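Local coordinates for AT-rich interactive domain-containing protein 4 (PDB 6LQF), which binds DNA and a methylated histone H3 tail through its ARID-PHD cassette, probably to regulate transcription in the nucleus, at residues P55-V58 with R63-L66; F67-E72 with R113-Y118; V74-F79 with K88-S93; A155-D160 with K169-T174. All coordinates share one frame; numbering follows the deposited sequence.

Interaction 1: residues P55-V58 with R63-L66; sequences PDAV and RLDL. With nucleotides of chain C.
Two hydrogen bonds join Pro55-Val58 to Arg63-Leu66, and both end on carbonyl oxygens of the first segment. Leu64 N donates to Ala57 O at 2.8 Å and nearly straight (166°). Arg63 NH1 reaches Pro55 O at 3.0 Å; the oxygen lies close to the guanidinium plane, whereas the donor stands above the plane of the Pro55 carbonyl. A bend at chi3 (-46°) folds the arginine back to this bond, although its CB leaves the backbone pointing away from the other segment. A weaker CA-H...O contact adds to the grip on Ala57 O, with Arg63 CA 3.4 Å from it.

The bonds sit at the mouth of a small antiparallel hairpin, strands 58-59 and 62-63, within the ARID domain. Val58 and Arg63 form its non-hydrogen-bonded pair, their CA atoms 4.4 Å apart and their side chains diverging.

The apolar contacts lie further from the turn. Pro55, which follows a cis peptide bond, meets Leu66 tip to tip, CG to CD1 at 3.8 Å, and Ala57 CB lies 4.0 Å from Leu64 CB. Tyr118 of helix 107-118 packs against Pro55, Ala57 and Leu66.

The DNA contact uses backbone: Val58 N donates to phosphate oxygen OP1 of DT3 of chain C at 2.8 Å, next to the carbonyl that receives Leu64 N.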
# COMPACT_ATOMS: atom_id res chain seq x y z
N PRO A 55 -16.27 -5.22 3.82
CA PRO A 55 -16.96 -4.01 4.32
C PRO A 55 -18.19 -3.70 3.50
O PRO A 55 -18.35 -4.23 2.43
CB PRO A 55 -15.92 -2.91 4.13
CG PRO A 55 -15.24 -3.32 2.84
CD PRO A 55 -15.14 -4.86 2.94
N ASP A 56 -19.07 -2.84 4.01
CA ASP A 56 -20.22 -2.36 3.25
C ASP A 56 -19.87 -1.10 2.51
O ASP A 56 -20.34 -0.01 2.83
CB ASP A 56 -21.37 -2.09 4.21
CG ASP A 56 -22.67 -1.79 3.51
OD1 ASP A 56 -22.77 -1.98 2.28
OD2 ASP A 56 -23.61 -1.36 4.21
N ALA A 57 -18.96 -1.22 1.58
CA ALA A 57 -18.44 -0.11 0.77
C ALA A 57 -18.15 -0.68 -0.60
O ALA A 57 -17.66 -1.81 -0.77
CB ALA A 57 -17.19 0.53 1.35
N VAL A 58 -18.44 0.14 -1.60
CA VAL A 58 -18.31 -0.25 -3.00
C VAL A 58 -17.40 0.78 -3.69
O VAL A 58 -17.51 1.99 -3.45
CB VAL A 58 -19.67 -0.27 -3.66
CG1 VAL A 58 -19.58 -0.52 -5.17
CG2 VAL A 58 -20.52 -1.33 -3.00
N ARG A 63 -17.16 -4.71 -4.26
CA ARG A 63 -16.91 -4.46 -2.82
C ARG A 63 -15.48 -3.96 -2.62
O ARG A 63 -14.56 -4.45 -3.25
CB ARG A 63 -17.15 -5.73 -1.99
CG ARG A 63 -17.08 -5.47 -0.47
CD ARG A 63 -17.42 -6.78 0.32
NE ARG A 63 -18.60 -7.51 -0.18
CZ ARG A 63 -19.83 -7.29 0.28
NH1 ARG A 63 -20.08 -6.42 1.26
NH2 ARG A 63 -20.84 -7.98 -0.19
N LEU A 64 -15.29 -2.97 -1.76
CA LEU A 64 -13.95 -2.42 -1.54
C LEU A 64 -12.94 -3.47 -1.07
O LEU A 64 -13.21 -4.19 -0.10
CB LEU A 64 -14.10 -1.31 -0.50
CG LEU A 64 -12.80 -0.64 -0.11
CD1 LEU A 64 -12.25 0.15 -1.29
CD2 LEU A 64 -13.10 0.25 1.08
N ASP A 65 -11.79 -3.56 -1.76
CA ASP A 65 -10.73 -4.55 -1.47
C ASP A 65 -9.73 -4.02 -0.45
O ASP A 65 -8.65 -3.45 -0.81
CB ASP A 65 -10.03 -4.91 -2.80
CG ASP A 65 -8.86 -5.88 -2.63
OD1 ASP A 65 -8.58 -6.38 -1.52
OD2 ASP A 65 -8.22 -6.14 -3.69
N LEU A 66 -10.06 -4.17 0.81
CA LEU A 66 -9.24 -3.58 1.89
C LEU A 66 -7.89 -4.25 2.04
O LEU A 66 -6.91 -3.60 2.45
CB LEU A 66 -9.97 -3.67 3.24
CG LEU A 66 -11.18 -2.81 3.40
CD1 LEU A 66 -11.91 -3.27 4.65
CD2 LEU A 66 -10.71 -1.38 3.60
P DT C 3 -19.83 3.91 -0.92
OP1 DT C 3 -19.84 2.48 -0.85
OP2 DT C 3 -18.76 4.64 -0.32
O5' DT C 3 -19.94 4.38 -2.43
C5' DT C 3 -20.92 3.80 -3.27
C4' DT C 3 -20.93 4.44 -4.63
O4' DT C 3 -21.39 5.79 -4.51
C3' DT C 3 -19.60 4.51 -5.38
O3' DT C 3 -19.83 3.90 -6.64
C2' DT C 3 -19.35 6.00 -5.55
C1' DT C 3 -20.75 6.58 -5.47
N1 DT C 3 -20.82 7.94 -5.01
C2 DT C 3 -21.60 8.84 -5.69
O2 DT C 3 -22.14 8.59 -6.75
N3 DT C 3 -21.65 10.09 -5.14
C4 DT C 3 -21.06 10.50 -3.96
O4 DT C 3 -21.20 11.64 -3.57
C5 DT C 3 -20.29 9.49 -3.28
C7 DT C 3 -19.61 9.84 -1.99
C6 DT C 3 -20.24 8.27 -3.81

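Interaction 2: residues F67-E72 with R113-Y118; sequences FNLYRE and RHYETY
Leu69 and Tyr115 make the main contact here, the leucine branch point CG lying 3.9 Å from Tyr115 CD2. CG comes in at the edge of the tyrosine ring, near its plane, rather than over a face. In both residues the first torsion sets CG opposite the backbone N (168° in Leu69, -165° in Tyr115). In Tyr115 the CB does not head straight for helix 66-74, and it is the end of the ring that comes close.

That reach brings Tyr115 OH to Tyr70, where it lies 3.7 Å from CD1 and 3.8 Å from CE1, oblique to the ring. The two tyrosines cross without hydrogen-bonding to each other. Each hydroxyl has a partner elsewhere, Tyr115 OH at Glu123 OE1 and Tyr70 OH at Asp128 OD2, so both buried polar ends are satisfied and the rings are held at their tips. His114 adds only a marginal touch, its CB 4.5 Å from Leu69 CD2.

A second shell of aromatics supports the pair. Phe79 meets the Tyr115 ring with nearly parallel planes, while Tyr122 packs edge-to-face with Tyr70, and Phe29 of helix 26-39 also meets the Tyr70 ring.

The short helical segments cross at -97° with axes 11.1 Å apart at closest approach, a spacing bridged by the Tyr115 ring and the Leu69 side chain. Within the helical ARID domain, helix 66-74 packs against both helix 107-118 and helix 87-91, Leu69 meeting Tyr115 of the first and Trp87 and Val91 of the second.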
# COMPACT_ATOMS: atom_id res chain seq x y z
N PHE A 67 -7.81 -5.55 1.71
CA PHE A 67 -6.54 -6.26 1.86
C PHE A 67 -5.45 -5.71 0.95
O PHE A 67 -4.31 -5.42 1.39
CB PHE A 67 -6.79 -7.73 1.55
CG PHE A 67 -5.61 -8.63 1.75
CD1 PHE A 67 -4.88 -8.63 2.94
CD2 PHE A 67 -5.25 -9.51 0.75
CE1 PHE A 67 -3.81 -9.52 3.12
CE2 PHE A 67 -4.17 -10.39 0.95
CZ PHE A 67 -3.51 -10.40 2.14
N ASN A 68 -5.80 -5.51 -0.33
CA ASN A 68 -4.76 -5.01 -1.23
C ASN A 68 -4.53 -3.53 -1.01
O ASN A 68 -3.39 -3.08 -1.16
CB ASN A 68 -5.10 -5.32 -2.67
CG ASN A 68 -4.86 -6.80 -2.97
OD1 ASN A 68 -3.71 -7.26 -2.78
ND2 ASN A 68 -5.89 -7.54 -3.33
N LEU A 69 -5.57 -2.76 -0.61
CA LEU A 69 -5.38 -1.35 -0.29
C LEU A 69 -4.35 -1.24 0.85
O LEU A 69 -3.37 -0.44 0.79
CB LEU A 69 -6.74 -0.73 0.13
CG LEU A 69 -6.69 0.67 0.77
CD1 LEU A 69 -6.03 1.61 -0.23
CD2 LEU A 69 -8.13 1.17 1.09
N TYR A 70 -4.54 -2.05 1.89
CA TYR A 70 -3.63 -2.03 3.05
C TYR A 70 -2.22 -2.43 2.66
O TYR A 70 -1.29 -1.72 2.99
CB TYR A 70 -4.15 -2.97 4.13
CG TYR A 70 -3.33 -2.90 5.40
CD1 TYR A 70 -3.44 -1.80 6.27
CD2 TYR A 70 -2.51 -3.97 5.78
CE1 TYR A 70 -2.74 -1.77 7.44
CE2 TYR A 70 -1.78 -3.94 6.98
CZ TYR A 70 -1.95 -2.85 7.82
OH TYR A 70 -1.24 -2.82 9.01
N ARG A 71 -2.08 -3.55 1.92
CA ARG A 71 -0.72 -4.04 1.57
C ARG A 71 0.04 -3.00 0.75
O ARG A 71 1.24 -2.78 0.99
CB ARG A 71 -0.80 -5.36 0.82
CG ARG A 71 -1.29 -6.46 1.76
CD ARG A 71 -1.07 -7.84 1.25
NE ARG A 71 -1.75 -8.07 0.01
CZ ARG A 71 -1.64 -9.20 -0.68
NH1 ARG A 71 -0.85 -10.18 -0.23
NH2 ARG A 71 -2.30 -9.36 -1.82
N GLU A 72 -0.65 -2.35 -0.19
CA GLU A 72 0.06 -1.42 -1.05
C GLU A 72 0.50 -0.17 -0.28
O GLU A 72 1.57 0.42 -0.54
CB GLU A 72 -0.79 -1.01 -2.24
CG GLU A 72 -1.03 -2.16 -3.23
CD GLU A 72 0.26 -2.90 -3.66
OE1 GLU A 72 1.29 -2.23 -3.90
OE2 GLU A 72 0.26 -4.16 -3.81
N ARG A 113 -9.83 8.40 1.80
CA ARG A 113 -10.94 8.47 2.75
C ARG A 113 -11.27 7.08 3.28
O ARG A 113 -11.50 6.88 4.47
CB ARG A 113 -12.13 9.12 2.07
CG ARG A 113 -12.02 10.62 1.83
CD ARG A 113 -13.36 11.29 1.48
NE ARG A 113 -14.02 10.68 0.33
CZ ARG A 113 -14.92 9.69 0.41
NH1 ARG A 113 -15.24 9.20 1.59
NH2 ARG A 113 -15.47 9.20 -0.68
N HIS A 114 -11.27 6.07 2.40
CA HIS A 114 -11.58 4.72 2.88
C HIS A 114 -10.47 4.21 3.79
O HIS A 114 -10.75 3.47 4.74
CB HIS A 114 -11.72 3.73 1.73
CG HIS A 114 -12.98 3.89 0.91
ND1 HIS A 114 -14.22 4.02 1.47
CD2 HIS A 114 -13.17 3.83 -0.44
CE1 HIS A 114 -15.13 4.07 0.51
NE2 HIS A 114 -14.53 3.95 -0.65
N TYR A 115 -9.20 4.60 3.50
CA TYR A 115 -8.13 4.14 4.34
C TYR A 115 -8.29 4.76 5.73
O TYR A 115 -8.17 4.07 6.75
CB TYR A 115 -6.77 4.52 3.74
CG TYR A 115 -5.61 3.77 4.37
CD1 TYR A 115 -5.04 4.18 5.60
CD2 TYR A 115 -5.07 2.67 3.75
CE1 TYR A 115 -3.98 3.50 6.16
CE2 TYR A 115 -4.02 2.01 4.30
CZ TYR A 115 -3.48 2.42 5.50
OH TYR A 115 -2.42 1.71 6.03
N GLU A 116 -8.57 6.06 5.77
CA GLU A 116 -8.86 6.70 7.05
C GLU A 116 -10.00 6.03 7.82
O GLU A 116 -9.90 5.85 9.04
CB GLU A 116 -9.23 8.16 6.81
CG GLU A 116 -8.00 8.97 6.48
CD GLU A 116 -8.30 10.42 6.14
OE1 GLU A 116 -9.45 10.73 5.75
OE2 GLU A 116 -7.38 11.25 6.27
N THR A 117 -11.08 5.65 7.15
CA THR A 117 -12.23 5.00 7.82
C THR A 117 -11.87 3.62 8.38
O THR A 117 -12.19 3.31 9.54
CB THR A 117 -13.37 4.90 6.79
OG1 THR A 117 -13.71 6.23 6.36
CG2 THR A 117 -14.64 4.19 7.38
N TYR A 118 -11.27 2.75 7.54
CA TYR A 118 -11.17 1.36 7.90
C TYR A 118 -9.82 0.94 8.43
O TYR A 118 -9.71 -0.05 9.18
CB TYR A 118 -11.49 0.47 6.68
CG TYR A 118 -12.94 0.48 6.28
CD1 TYR A 118 -13.86 -0.31 6.97
CD2 TYR A 118 -13.38 1.27 5.22
CE1 TYR A 118 -15.20 -0.31 6.62
CE2 TYR A 118 -14.74 1.27 4.83
CZ TYR A 118 -15.63 0.49 5.56
OH TYR A 118 -16.97 0.46 5.19

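Interaction 3: residues V74-F79 with K88-S93; sequences VSRGGF and KGQVFS. With nucleotides of chain D.
At the Schellman motif that ends helix 66-74, Arg76 extends to Gln90 of helix 87-91, where the ARID domain faces the bound histone peptide. Gly77 is the C-prime residue with positive phi, and its N bonds to Val74 O at 3.1 Å.

Gln90 OE1 takes two N-H groups from the arginine. Arg76 NH2 makes the shorter bond, 2.8 Å from Gln90 OE1, somewhat bent but in the carbonyl plane and on a lone pair; Arg76 NE reaches Gln90 OE1 weakly, at 3.2 Å. Guanidinium and amide planes stand 61° apart, so this is not a flat bidentate pairing, and Gln90 CB lies over one guanidinium face. An extended chain from CG to NE (chi2 175°, chi3 171°) spans the gap. Water 1 adds a bridge, accepting from Arg76 NH2 at 2.8 Å and donating to Gln90 O at 2.7 Å.

Outside the pair, Arg76 NH1 makes a salt bridge with Glu72, NE bonds the peptide backbone, and the side chain packs on the peptide's modified residue. A leucine here would probably leave Glu72 without this charged mate and Gln90 OE1 without either guanidinium bond.

Lys88 N, on the same helix as Gln90, holds OP2 of DG5 of chain D at 2.9 Å. Helix 87-91 therefore lies between DNA and peptide, with Val91 packed back onto helix 66-74.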
# COMPACT_ATOMS: atom_id res chain seq x y z
N VAL A 74 1.04 0.04 3.20
CA VAL A 74 2.03 -0.13 4.28
C VAL A 74 3.38 -0.51 3.66
O VAL A 74 4.43 -0.18 4.24
CB VAL A 74 1.62 -1.13 5.35
CG1 VAL A 74 0.32 -0.62 6.00
CG2 VAL A 74 1.39 -2.56 4.76
N SER A 75 3.38 -1.14 2.48
CA SER A 75 4.68 -1.48 1.81
C SER A 75 5.42 -0.22 1.39
O SER A 75 6.65 -0.29 1.16
CB SER A 75 4.43 -2.37 0.62
OG SER A 75 3.80 -1.69 -0.44
N ARG A 76 4.71 0.91 1.30
CA ARG A 76 5.33 2.18 0.91
C ARG A 76 5.56 3.13 2.08
O ARG A 76 5.95 4.30 1.89
CB ARG A 76 4.49 2.88 -0.14
CG ARG A 76 4.55 2.08 -1.46
CD ARG A 76 3.63 2.67 -2.48
NE ARG A 76 3.83 2.06 -3.80
CZ ARG A 76 3.26 0.93 -4.19
NH1 ARG A 76 2.46 0.26 -3.37
NH2 ARG A 76 3.48 0.45 -5.41
N GLY A 77 5.42 2.63 3.31
CA GLY A 77 5.73 3.45 4.45
C GLY A 77 4.53 3.93 5.22
O GLY A 77 4.70 4.66 6.19
N GLY A 78 3.32 3.54 4.82
CA GLY A 78 2.13 3.89 5.60
C GLY A 78 1.43 5.15 5.12
O GLY A 78 1.93 5.85 4.22
N PHE A 79 0.28 5.44 5.72
CA PHE A 79 -0.59 6.51 5.26
C PHE A 79 0.03 7.90 5.28
O PHE A 79 -0.29 8.72 4.43
CB PHE A 79 -1.88 6.51 6.12
CG PHE A 79 -2.95 7.44 5.61
CD1 PHE A 79 -3.66 7.12 4.43
CD2 PHE A 79 -3.25 8.62 6.28
CE1 PHE A 79 -4.66 7.97 3.98
CE2 PHE A 79 -4.24 9.49 5.80
CZ PHE A 79 -4.96 9.13 4.65
N LYS A 88 -4.00 6.48 -7.40
CA LYS A 88 -4.64 5.97 -8.62
C LYS A 88 -3.80 4.98 -9.41
O LYS A 88 -4.28 3.92 -9.89
CB LYS A 88 -5.06 7.14 -9.50
CG LYS A 88 -5.76 6.71 -10.77
CD LYS A 88 -6.63 7.88 -11.31
CE LYS A 88 -7.41 7.54 -12.59
NZ LYS A 88 -8.54 6.54 -12.44
N GLY A 89 -2.52 5.31 -9.55
CA GLY A 89 -1.65 4.56 -10.44
C GLY A 89 -0.93 3.36 -9.88
O GLY A 89 -0.54 2.47 -10.65
N GLN A 90 -0.70 3.29 -8.57
CA GLN A 90 0.03 2.17 -7.99
C GLN A 90 -0.76 1.46 -6.88
O GLN A 90 -0.47 0.31 -6.60
CB GLN A 90 1.37 2.62 -7.40
CG GLN A 90 2.39 2.94 -8.46
CD GLN A 90 3.71 3.39 -7.86
OE1 GLN A 90 4.19 2.77 -6.87
NE2 GLN A 90 4.31 4.44 -8.43
N VAL A 91 -1.77 2.09 -6.27
CA VAL A 91 -2.52 1.38 -5.24
C VAL A 91 -3.76 0.77 -5.88
O VAL A 91 -3.99 -0.46 -5.76
CB VAL A 91 -2.94 2.32 -4.10
CG1 VAL A 91 -3.81 1.63 -3.04
CG2 VAL A 91 -1.66 2.84 -3.45
N PHE A 92 -4.54 1.64 -6.52
CA PHE A 92 -5.78 1.19 -7.19
C PHE A 92 -5.53 0.09 -8.20
O PHE A 92 -6.34 -0.83 -8.31
CB PHE A 92 -6.48 2.41 -7.82
CG PHE A 92 -7.81 2.11 -8.50
CD1 PHE A 92 -8.83 1.46 -7.82
CD2 PHE A 92 -8.05 2.55 -9.79
CE1 PHE A 92 -10.09 1.26 -8.44
CE2 PHE A 92 -9.27 2.36 -10.41
CZ PHE A 92 -10.29 1.70 -9.73
N SER A 93 -4.43 0.15 -8.92
CA SER A 93 -4.10 -0.85 -9.95
C SER A 93 -3.91 -2.26 -9.42
O SER A 93 -3.97 -3.22 -10.20
CB SER A 93 -2.87 -0.34 -10.69
OG SER A 93 -1.81 -0.26 -9.75
P DG D 5 -3.10 10.29 -6.81
OP1 DG D 5 -2.05 9.69 -6.00
OP2 DG D 5 -4.23 9.40 -7.29
O5' DG D 5 -3.70 11.50 -6.02
C5' DG D 5 -2.78 12.41 -5.40
C4' DG D 5 -3.52 13.67 -4.94
O4' DG D 5 -3.92 14.44 -6.11
C3' DG D 5 -4.76 13.42 -4.13
O3' DG D 5 -4.87 14.49 -3.12
C2' DG D 5 -5.86 13.52 -5.18
C1' DG D 5 -5.32 14.63 -6.08
N9 DG D 5 -5.80 14.55 -7.47
C8 DG D 5 -5.74 13.47 -8.29
N7 DG D 5 -6.30 13.66 -9.46
C5 DG D 5 -6.73 14.99 -9.38
C6 DG D 5 -7.37 15.80 -10.34
O6 DG D 5 -7.73 15.48 -11.49
N1 DG D 5 -7.68 17.08 -9.85
C2 DG D 5 -7.28 17.53 -8.63
N2 DG D 5 -7.63 18.78 -8.30
N3 DG D 5 -6.65 16.79 -7.73
C4 DG D 5 -6.39 15.53 -8.19
O HOH W 1 1.75 -1.15 -6.93

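Interaction 4: residues A155-D160 with K169-T174; sequences AHFGCD and KDYAKT. With ZN (zinc ion), chain G; nucleotides of chain D.
Ala172 O, beside the Tyr171 whose ring meets Phe157, accepts hydrogen bonds from two side-chain amides of the ARID domain, Gln90 NE2 and Asn86 ND2. It is thus held twice near the end of helix 168-172. Two residues on, Thr174 N donates to OP1 of DA4 of chain D at 2.9 Å, while Thr174 OG1 bonds Gly89 O.

The contact between the segments is aromatic. Phe157 CE1 approaches Tyr171 CE2 to 3.5 Å and Tyr171 CD2 to 3.7 Å. With ring centroids 5.5 Å apart and planes at 58°, the pair is oblique and fits neither a stack nor an edge-to-face arrangement. Phe157 projects from the 3-10 segment with CG opposite the backbone N (chi1 -169°), which aims the ring at the helix. The Tyr171 hydroxyl is fixed elsewhere, on Gly166 N, and its backbone bonds the histone peptide.

Phe157 sits between two ligands of a PHD-finger zinc ion, bound by His156 ND1 at 2.1 Å and Cys159 SG at 2.3 Å; Cys134 and Cys137 complete the site. Were Phe157 cut back to an alanine, a gap beside Tyr171 would probably open and the ring contact joining the metal-bound turn to the helix would be lost.

The chemistry divides accordingly: metal bonds fix the turn, aromatic packing passes from it to Tyr171, and polar backbone atoms of the helix and the residues after it face peptide, DNA and ARID domain, consistent with joint recognition by the cassette.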
# COMPACT_ATOMS: atom_id res chain seq x y z
N ALA A 155 15.64 1.60 -3.19
CA ALA A 155 16.76 2.52 -3.39
C ALA A 155 16.28 3.96 -3.53
O ALA A 155 15.26 4.23 -4.16
CB ALA A 155 17.55 2.13 -4.64
N HIS A 156 17.01 4.91 -2.96
CA HIS A 156 16.77 6.27 -3.39
C HIS A 156 17.08 6.44 -4.86
O HIS A 156 18.18 6.07 -5.31
CB HIS A 156 17.71 7.28 -2.69
CG HIS A 156 17.49 7.40 -1.23
ND1 HIS A 156 18.41 6.96 -0.30
CD2 HIS A 156 16.42 7.85 -0.50
CE1 HIS A 156 17.98 7.25 0.92
NE2 HIS A 156 16.75 7.74 0.82
N PHE A 157 16.21 7.11 -5.59
CA PHE A 157 16.47 7.37 -7.00
C PHE A 157 17.78 8.13 -7.16
O PHE A 157 18.57 7.84 -8.08
CB PHE A 157 15.29 8.16 -7.57
CG PHE A 157 15.32 8.27 -9.06
CD1 PHE A 157 15.10 7.14 -9.83
CD2 PHE A 157 15.49 9.49 -9.68
CE1 PHE A 157 15.11 7.23 -11.23
CE2 PHE A 157 15.51 9.59 -11.08
CZ PHE A 157 15.31 8.45 -11.84
N GLY A 158 18.00 9.07 -6.23
CA GLY A 158 19.19 9.93 -6.22
C GLY A 158 20.47 9.20 -5.94
O GLY A 158 21.57 9.73 -6.23
N CYS A 159 20.40 7.99 -5.40
CA CYS A 159 21.64 7.25 -5.10
C CYS A 159 22.08 6.38 -6.29
O CYS A 159 23.12 5.73 -6.24
CB CYS A 159 21.49 6.37 -3.84
SG CYS A 159 21.53 7.27 -2.25
N ASP A 160 21.29 6.37 -7.35
CA ASP A 160 21.63 5.58 -8.52
C ASP A 160 22.17 6.57 -9.56
O ASP A 160 21.42 7.34 -10.14
CB ASP A 160 20.40 4.79 -9.03
CG ASP A 160 20.75 3.83 -10.11
OD1 ASP A 160 21.83 3.99 -10.76
OD2 ASP A 160 19.96 2.89 -10.34
N LYS A 169 9.57 10.59 -12.61
CA LYS A 169 8.14 10.58 -12.88
C LYS A 169 7.77 9.45 -13.86
O LYS A 169 6.61 8.98 -13.84
CB LYS A 169 7.72 11.96 -13.42
CG LYS A 169 8.22 12.24 -14.83
CD LYS A 169 7.68 13.58 -15.29
CE LYS A 169 8.30 14.03 -16.60
NZ LYS A 169 8.01 15.48 -16.82
N ASP A 170 8.73 8.99 -14.66
CA ASP A 170 8.42 7.91 -15.58
C ASP A 170 8.49 6.53 -14.95
O ASP A 170 7.95 5.59 -15.51
CB ASP A 170 9.33 7.99 -16.79
CG ASP A 170 8.96 9.13 -17.71
OD1 ASP A 170 7.75 9.42 -17.85
OD2 ASP A 170 9.88 9.74 -18.28
N TYR A 171 9.08 6.43 -13.77
CA TYR A 171 8.99 5.24 -12.93
C TYR A 171 7.71 5.28 -12.09
O TYR A 171 7.08 4.24 -11.90
CB TYR A 171 10.19 5.15 -11.99
CG TYR A 171 11.47 4.92 -12.76
CD1 TYR A 171 11.86 3.65 -13.11
CD2 TYR A 171 12.24 6.00 -13.17
CE1 TYR A 171 13.04 3.44 -13.87
CE2 TYR A 171 13.40 5.79 -13.90
CZ TYR A 171 13.78 4.51 -14.25
OH TYR A 171 14.92 4.22 -15.00
N ALA A 172 7.35 6.48 -11.63
CA ALA A 172 6.24 6.59 -10.70
C ALA A 172 4.85 6.56 -11.34
O ALA A 172 3.86 6.18 -10.66
CB ALA A 172 6.41 7.85 -9.89
N LYS A 173 4.73 6.98 -12.59
CA LYS A 173 3.44 6.95 -13.26
C LYS A 173 2.91 5.51 -13.39
O LYS A 173 3.68 4.51 -13.34
CB LYS A 173 3.53 7.58 -14.66
CG LYS A 173 4.38 6.76 -15.62
CD LYS A 173 4.59 7.51 -16.93
CE LYS A 173 5.40 6.65 -17.93
NZ LYS A 173 5.74 7.44 -19.17
N THR A 174 1.60 5.39 -13.55
CA THR A 174 1.04 4.04 -13.66
C THR A 174 1.69 3.25 -14.81
O THR A 174 1.96 3.77 -15.89
CB THR A 174 -0.49 4.14 -13.84
OG1 THR A 174 -1.08 2.84 -13.72
CG2 THR A 174 -0.88 4.70 -15.18
ZN ZN G . 20.28 6.12 -0.73
P DA D 4 -0.85 8.54 -13.11
OP1 DA D 4 -0.07 7.44 -12.46
OP2 DA D 4 -2.03 8.19 -13.96
O5' DA D 4 -1.41 9.48 -11.93
C5' DA D 4 -0.48 10.01 -10.98
C4' DA D 4 -1.14 11.01 -10.07
O4' DA D 4 -1.57 12.15 -10.87
C3' DA D 4 -2.38 10.45 -9.35
O3' DA D 4 -2.35 10.98 -8.04
C2' DA D 4 -3.50 11.10 -10.14
C1' DA D 4 -2.88 12.47 -10.43
N9 DA D 4 -3.52 13.22 -11.48
C8 DA D 4 -3.94 12.80 -12.70
N7 DA D 4 -4.49 13.77 -13.43
C5 DA D 4 -4.42 14.87 -12.61
C6 DA D 4 -4.83 16.22 -12.78
N6 DA D 4 -5.47 16.67 -13.87
N1 DA D 4 -4.64 17.05 -11.76
C2 DA D 4 -4.00 16.63 -10.67
N3 DA D 4 -3.54 15.39 -10.41
C4 DA D 4 -3.78 14.57 -11.44

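Interactions 1 and 2 share helix 107-118 and one apolar core of the ARID domain, Leu64 packing on His114. Interaction 2 is wholly side-chain packing of buried residues, whereas interaction 1, nearer the edge, combines backbone bonds with exposed Arg63. Interaction 3 is nested in the chain between the segments of interaction 2 and touches it through Phe79, Val74 and Val91, yet its own chemistry is polar and faces the peptide. Interaction 4, only partly buried, belongs to the PHD finger and is tied to interaction 3 by side-chain to backbone hydrogen bonds, Gln90 NE2 to Ala172 O and Thr174 OG1 to Gly89 O. Backbone N-H groups meet DNA phosphates in interactions 1, 3 and 4.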